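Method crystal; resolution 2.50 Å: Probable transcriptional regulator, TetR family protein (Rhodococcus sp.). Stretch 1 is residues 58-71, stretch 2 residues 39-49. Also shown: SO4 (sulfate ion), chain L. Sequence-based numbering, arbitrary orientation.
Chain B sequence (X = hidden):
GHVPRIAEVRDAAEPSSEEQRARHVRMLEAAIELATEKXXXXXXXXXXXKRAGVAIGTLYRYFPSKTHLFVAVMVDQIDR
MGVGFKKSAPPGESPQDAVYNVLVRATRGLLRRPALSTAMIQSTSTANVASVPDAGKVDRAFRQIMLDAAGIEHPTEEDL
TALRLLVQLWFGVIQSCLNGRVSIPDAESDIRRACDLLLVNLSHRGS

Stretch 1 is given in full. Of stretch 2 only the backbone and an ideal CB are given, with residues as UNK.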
# COMPACT_ATOMS: atom_id res chain seq x y z
N THR B 58 1.19 -11.26 29.04
CA THR B 58 2.60 -11.42 28.67
C THR B 58 2.74 -10.99 27.21
O THR B 58 3.63 -10.22 26.84
CB THR B 58 3.11 -12.90 28.90
OG1 THR B 58 3.20 -13.20 30.30
CG2 THR B 58 4.47 -13.12 28.24
N LEU B 59 1.81 -11.48 26.39
CA LEU B 59 1.76 -11.14 24.98
C LEU B 59 1.50 -9.64 24.76
O LEU B 59 2.07 -9.04 23.83
CB LEU B 59 0.68 -11.98 24.28
CG LEU B 59 0.53 -11.85 22.75
CD1 LEU B 59 1.58 -12.64 21.98
CD2 LEU B 59 -0.85 -12.27 22.35
N TYR B 60 0.64 -9.06 25.58
CA TYR B 60 0.24 -7.67 25.37
C TYR B 60 1.39 -6.76 25.76
O TYR B 60 1.70 -5.78 25.07
CB TYR B 60 -1.06 -7.33 26.11
CG TYR B 60 -2.31 -7.55 25.29
CD1 TYR B 60 -3.30 -8.44 25.71
CD2 TYR B 60 -2.52 -6.86 24.09
CE1 TYR B 60 -4.47 -8.64 24.96
CE2 TYR B 60 -3.69 -7.06 23.33
CZ TYR B 60 -4.64 -7.94 23.78
OH TYR B 60 -5.77 -8.15 23.04
N ARG B 61 2.03 -7.13 26.85
CA ARG B 61 3.28 -6.53 27.27
C ARG B 61 4.29 -6.45 26.11
O ARG B 61 4.91 -5.42 25.87
CB ARG B 61 3.87 -7.38 28.40
CG ARG B 61 4.68 -6.61 29.38
CD ARG B 61 5.39 -7.57 30.31
NE ARG B 61 6.16 -6.84 31.31
CZ ARG B 61 7.26 -6.14 31.06
NH1 ARG B 61 7.88 -5.51 32.06
NH2 ARG B 61 7.75 -6.05 29.82
N TYR B 62 4.45 -7.55 25.39
CA TYR B 62 5.43 -7.54 24.33
C TYR B 62 4.92 -7.01 22.99
O TYR B 62 5.72 -6.56 22.17
CB TYR B 62 6.14 -8.89 24.22
CG TYR B 62 7.36 -8.91 25.10
CD1 TYR B 62 7.33 -9.51 26.36
CD2 TYR B 62 8.52 -8.26 24.70
CE1 TYR B 62 8.48 -9.49 27.20
CE2 TYR B 62 9.66 -8.24 25.50
CZ TYR B 62 9.63 -8.85 26.75
OH TYR B 62 10.76 -8.80 27.52
N PHE B 63 3.61 -7.05 22.78
CA PHE B 63 3.02 -6.44 21.57
C PHE B 63 1.67 -5.81 21.90
O PHE B 63 0.65 -6.49 21.90
CB PHE B 63 2.92 -7.45 20.40
CG PHE B 63 4.14 -8.32 20.23
CD1 PHE B 63 5.20 -7.92 19.44
CD2 PHE B 63 4.23 -9.54 20.89
CE1 PHE B 63 6.33 -8.72 19.30
CE2 PHE B 63 5.36 -10.35 20.75
CZ PHE B 63 6.40 -9.94 19.95
N PRO B 64 1.66 -4.50 22.22
CA PRO B 64 0.47 -3.83 22.73
C PRO B 64 -0.80 -4.01 21.89
O PRO B 64 -1.89 -4.06 22.46
CB PRO B 64 0.90 -2.36 22.81
CG PRO B 64 2.38 -2.45 23.10
CD PRO B 64 2.82 -3.58 22.19
N SER B 65 -0.68 -4.09 20.57
CA SER B 65 -1.82 -4.55 19.79
C SER B 65 -1.40 -5.50 18.69
O SER B 65 -0.21 -5.76 18.47
CB SER B 65 -2.67 -3.40 19.24
OG SER B 65 -1.97 -2.61 18.30
N LYS B 66 -2.40 -5.98 17.97
CA LYS B 66 -2.17 -6.89 16.88
C LYS B 66 -1.28 -6.30 15.80
O LYS B 66 -0.40 -7.00 15.30
CB LYS B 66 -3.50 -7.34 16.31
CG LYS B 66 -3.36 -8.55 15.48
CD LYS B 66 -4.67 -9.24 15.36
CE LYS B 66 -5.57 -8.56 14.35
NZ LYS B 66 -6.96 -9.00 14.63
N THR B 67 -1.51 -5.03 15.44
CA THR B 67 -0.72 -4.38 14.40
C THR B 67 0.75 -4.30 14.85
O THR B 67 1.67 -4.41 14.01
CB THR B 67 -1.28 -2.99 13.92
OG1 THR B 67 -1.48 -2.16 15.04
CG2 THR B 67 -2.64 -3.11 13.22
N HIS B 68 0.98 -4.17 16.16
CA HIS B 68 2.36 -4.24 16.69
C HIS B 68 2.97 -5.60 16.40
O HIS B 68 4.11 -5.70 15.94
CB HIS B 68 2.41 -4.06 18.23
CG HIS B 68 2.26 -2.65 18.71
ND1 HIS B 68 1.03 -2.03 18.80
CD2 HIS B 68 3.17 -1.77 19.18
CE1 HIS B 68 1.20 -0.81 19.29
NE2 HIS B 68 2.48 -0.63 19.53
N LEU B 69 2.22 -6.65 16.72
CA LEU B 69 2.71 -8.00 16.58
C LEU B 69 3.08 -8.29 15.13
O LEU B 69 4.21 -8.70 14.85
CB LEU B 69 1.71 -9.00 17.12
CG LEU B 69 1.92 -10.46 16.80
CD1 LEU B 69 3.11 -11.03 17.60
CD2 LEU B 69 0.61 -11.18 17.15
N PHE B 70 2.17 -8.02 14.19
CA PHE B 70 2.47 -8.28 12.79
C PHE B 70 3.54 -7.39 12.12
O PHE B 70 4.13 -7.77 11.12
CB PHE B 70 1.20 -8.39 11.98
CG PHE B 70 0.47 -9.60 12.28
CD1 PHE B 70 0.93 -10.82 11.82
CD2 PHE B 70 -0.68 -9.56 13.07
CE1 PHE B 70 0.24 -12.00 12.13
CE2 PHE B 70 -1.38 -10.73 13.37
CZ PHE B 70 -0.91 -11.95 12.91
N VAL B 71 3.80 -6.24 12.71
CA VAL B 71 4.93 -5.43 12.31
C VAL B 71 6.22 -6.11 12.76
O VAL B 71 7.17 -6.21 11.98
CB VAL B 71 4.83 -4.02 12.90
CG1 VAL B 71 6.20 -3.32 12.86
CG2 VAL B 71 3.78 -3.22 12.13
N UNK B 39 -7.33 -15.12 7.49
CA UNK B 39 -7.17 -13.67 7.35
C UNK B 39 -6.93 -12.92 8.71
O UNK B 39 -7.18 -13.47 9.81
CB UNK B 39 -8.42 -13.11 6.67
N UNK B 40 -6.47 -11.66 8.60
CA UNK B 40 -6.03 -10.86 9.77
C UNK B 40 -7.21 -10.65 10.72
O UNK B 40 -7.10 -10.88 11.91
CB UNK B 40 -5.46 -9.51 9.33
N UNK B 41 -8.36 -10.24 10.18
CA UNK B 41 -9.58 -9.99 10.95
C UNK B 41 -9.99 -11.16 11.86
O UNK B 41 -10.62 -10.96 12.89
CB UNK B 41 -10.73 -9.67 9.99
N UNK B 42 -9.59 -12.36 11.47
CA UNK B 42 -9.91 -13.54 12.22
C UNK B 42 -8.75 -14.01 13.10
O UNK B 42 -8.78 -15.13 13.61
CB UNK B 42 -10.33 -14.66 11.26
N UNK B 43 -7.73 -13.17 13.27
CA UNK B 43 -6.58 -13.53 14.11
C UNK B 43 -6.67 -12.81 15.45
O UNK B 43 -6.57 -11.59 15.52
CB UNK B 43 -5.26 -13.19 13.41
N UNK B 44 -6.82 -13.57 16.52
CA UNK B 44 -7.05 -12.94 17.80
C UNK B 44 -5.95 -13.14 18.78
O UNK B 44 -5.36 -14.21 18.88
CB UNK B 44 -8.36 -13.45 18.41
N UNK B 45 -5.68 -12.07 19.53
CA UNK B 45 -4.57 -12.04 20.45
C UNK B 45 -4.61 -13.20 21.43
O UNK B 45 -3.57 -13.76 21.77
CB UNK B 45 -4.56 -10.71 21.21
N UNK B 46 -5.82 -13.57 21.85
CA UNK B 46 -5.97 -14.65 22.84
C UNK B 46 -5.61 -16.05 22.28
O UNK B 46 -5.14 -16.92 23.03
CB UNK B 46 -7.41 -14.67 23.36
N UNK B 47 -5.79 -16.25 20.97
CA UNK B 47 -5.32 -17.47 20.31
C UNK B 47 -3.77 -17.51 20.12
O UNK B 47 -3.14 -18.52 20.44
CB UNK B 47 -6.01 -17.60 18.95
N UNK B 48 -3.17 -16.40 19.66
CA UNK B 48 -1.70 -16.25 19.69
C UNK B 48 -1.14 -16.54 21.11
O UNK B 48 -0.13 -17.24 21.26
CB UNK B 48 -1.31 -14.84 19.25
N UNK B 49 -1.82 -16.04 22.15
CA UNK B 49 -1.37 -16.30 23.51
C UNK B 49 -1.43 -17.79 23.83
O UNK B 49 -0.47 -18.36 24.36
CB UNK B 49 -2.22 -15.51 24.51
S SO4 L . -5.76 -3.87 15.64
O1 SO4 L . -5.87 -3.62 14.20
O2 SO4 L . -4.38 -3.57 16.06
O3 SO4 L . -6.71 -3.01 16.37
O4 SO4 L . -6.10 -5.27 15.91

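Position 39 has no atom of stretch 1 within 5.5 Å of its ideal CB, so the geometry sets no demand and a polar residue would suit; it is Glu39. At position 40, CA-to-CB runs sideways and the ideal CB lies 5.1 Å from Lys66 CE. The space beyond is lined by the Lys66 methylenes and the Phe70 ring, which favours an apolar chain of some length, such as leucine, isoleucine or methionine. The residue is Leu40, whose CD2 reaches 3.4 Å from Lys66 CE and 3.8 Å from Phe70 CE2.

Positions 41 and 42 point away from stretch 1 and could carry almost anything small or polar; they hold Ala41 and Arg42.

Position 43 points toward stretch 1, its ideal CB 4.4 Å from Lys66 CD and 4.6 Å from Phe70 CZ. So close an approach suits a compact apolar group: valine, isoleucine or perhaps alanine. Val43 places CG1 3.9 Å from Phe70 CZ, at the ring edge. The backbone here matters regardless of side chain: Lys66 NZ donates a 2.8 Å hydrogen bond to Val43 O and a weak one, 3.3 Å, to Leu40 O, so the ammonium ties down the turn before the helix.

Position 44 points away and, with phi/psi of -114/142 just before helical values, is an N-cap. Serine, threonine, aspartate or asparagine are common there; the deposited Gln44 is a less usual choice.

Position 45 faces stretch 1 squarely. Its ideal CB is 3.4 Å from Tyr60 OH and 4.2 Å from Leu59 CD2, yet a deeper cleft runs between the two helices of stretch 1 toward Phe63 O. A long, unbranched apolar chain such as methionine fits well, and leucine is possible. It is Met45, a selenomethionine with all three chi angles m, a knob among Leu59, Tyr60, Lys66 and Leu69. Met45 SE lies 4.1 Å from Leu69 CD2, and Met45 CE lies 3.8 Å from both Leu59 CD2 and Tyr60 CE2.

Positions 46 and 47 point away, leaving polar residues free; they are His46 and Glu47.

Position 48 turns back toward stretch 1, its ideal CB 4.1 Å from Leu59 CD2 and 4.6 Å from Leu69 CD2. A medium apolar residue, valine, isoleucine or leucine, would bridge these. Val48 fills the gap: its CG1 lies 3.7 Å from Leu59 CD1 and 4.1 Å from Leu69 CD2, and its CG2 is likewise 4.1 Å from Leu69 CD2.

At position 49, CA-to-CB is sideways, but the CA atoms of 49 and Leu59 are only 6.2 Å apart, favouring a small residue. Ala49 sets CB 4.1 Å from Leu59 CD2.

Stretch 2 (39-49) ELARVQMHEVA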
# COMPACT_ATOMS: atom_id res chain seq x y z
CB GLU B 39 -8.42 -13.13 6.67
CG GLU B 39 -9.65 -13.52 7.47
CD GLU B 39 -10.94 -13.10 6.83
OE1 GLU B 39 -11.09 -11.88 6.51
OE2 GLU B 39 -11.81 -14.01 6.67
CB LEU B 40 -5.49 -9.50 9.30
CG LEU B 40 -4.29 -8.71 9.85
CD1 LEU B 40 -4.47 -7.25 9.56
CD2 LEU B 40 -4.02 -8.90 11.29
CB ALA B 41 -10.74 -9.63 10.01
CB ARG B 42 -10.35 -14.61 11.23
CG ARG B 42 -11.73 -14.33 10.62
CD ARG B 42 -12.16 -15.37 9.59
NE ARG B 42 -12.36 -16.68 10.21
CZ ARG B 42 -13.54 -17.30 10.33
NH1 ARG B 42 -14.65 -16.74 9.83
NH2 ARG B 42 -13.60 -18.48 10.92
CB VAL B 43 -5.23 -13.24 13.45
CG1 VAL B 43 -4.10 -13.62 14.37
CG2 VAL B 43 -5.11 -13.99 12.13
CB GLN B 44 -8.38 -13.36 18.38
CG GLN B 44 -9.56 -12.70 17.68
CD GLN B 44 -10.70 -13.69 17.52
OE1 GLN B 44 -11.74 -13.37 16.93
NE2 GLN B 44 -10.51 -14.90 18.03
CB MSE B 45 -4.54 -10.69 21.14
CG MSE B 45 -4.25 -9.56 20.17
SE MSE B 45 -2.42 -9.68 19.43
CE MSE B 45 -1.44 -8.84 20.90
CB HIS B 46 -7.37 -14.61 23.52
CG HIS B 46 -8.47 -15.16 22.67
ND1 HIS B 46 -8.93 -16.46 22.80
CD2 HIS B 46 -9.20 -14.60 21.68
CE1 HIS B 46 -9.89 -16.67 21.92
NE2 HIS B 46 -10.08 -15.56 21.23
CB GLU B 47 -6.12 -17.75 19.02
CG GLU B 47 -5.65 -18.98 18.18
CD GLU B 47 -5.76 -20.37 18.90
OE1 GLU B 47 -5.99 -20.42 20.14
OE2 GLU B 47 -5.62 -21.41 18.20
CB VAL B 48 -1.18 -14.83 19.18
CG1 VAL B 48 0.35 -14.74 19.17
CG2 VAL B 48 -1.72 -14.47 17.78
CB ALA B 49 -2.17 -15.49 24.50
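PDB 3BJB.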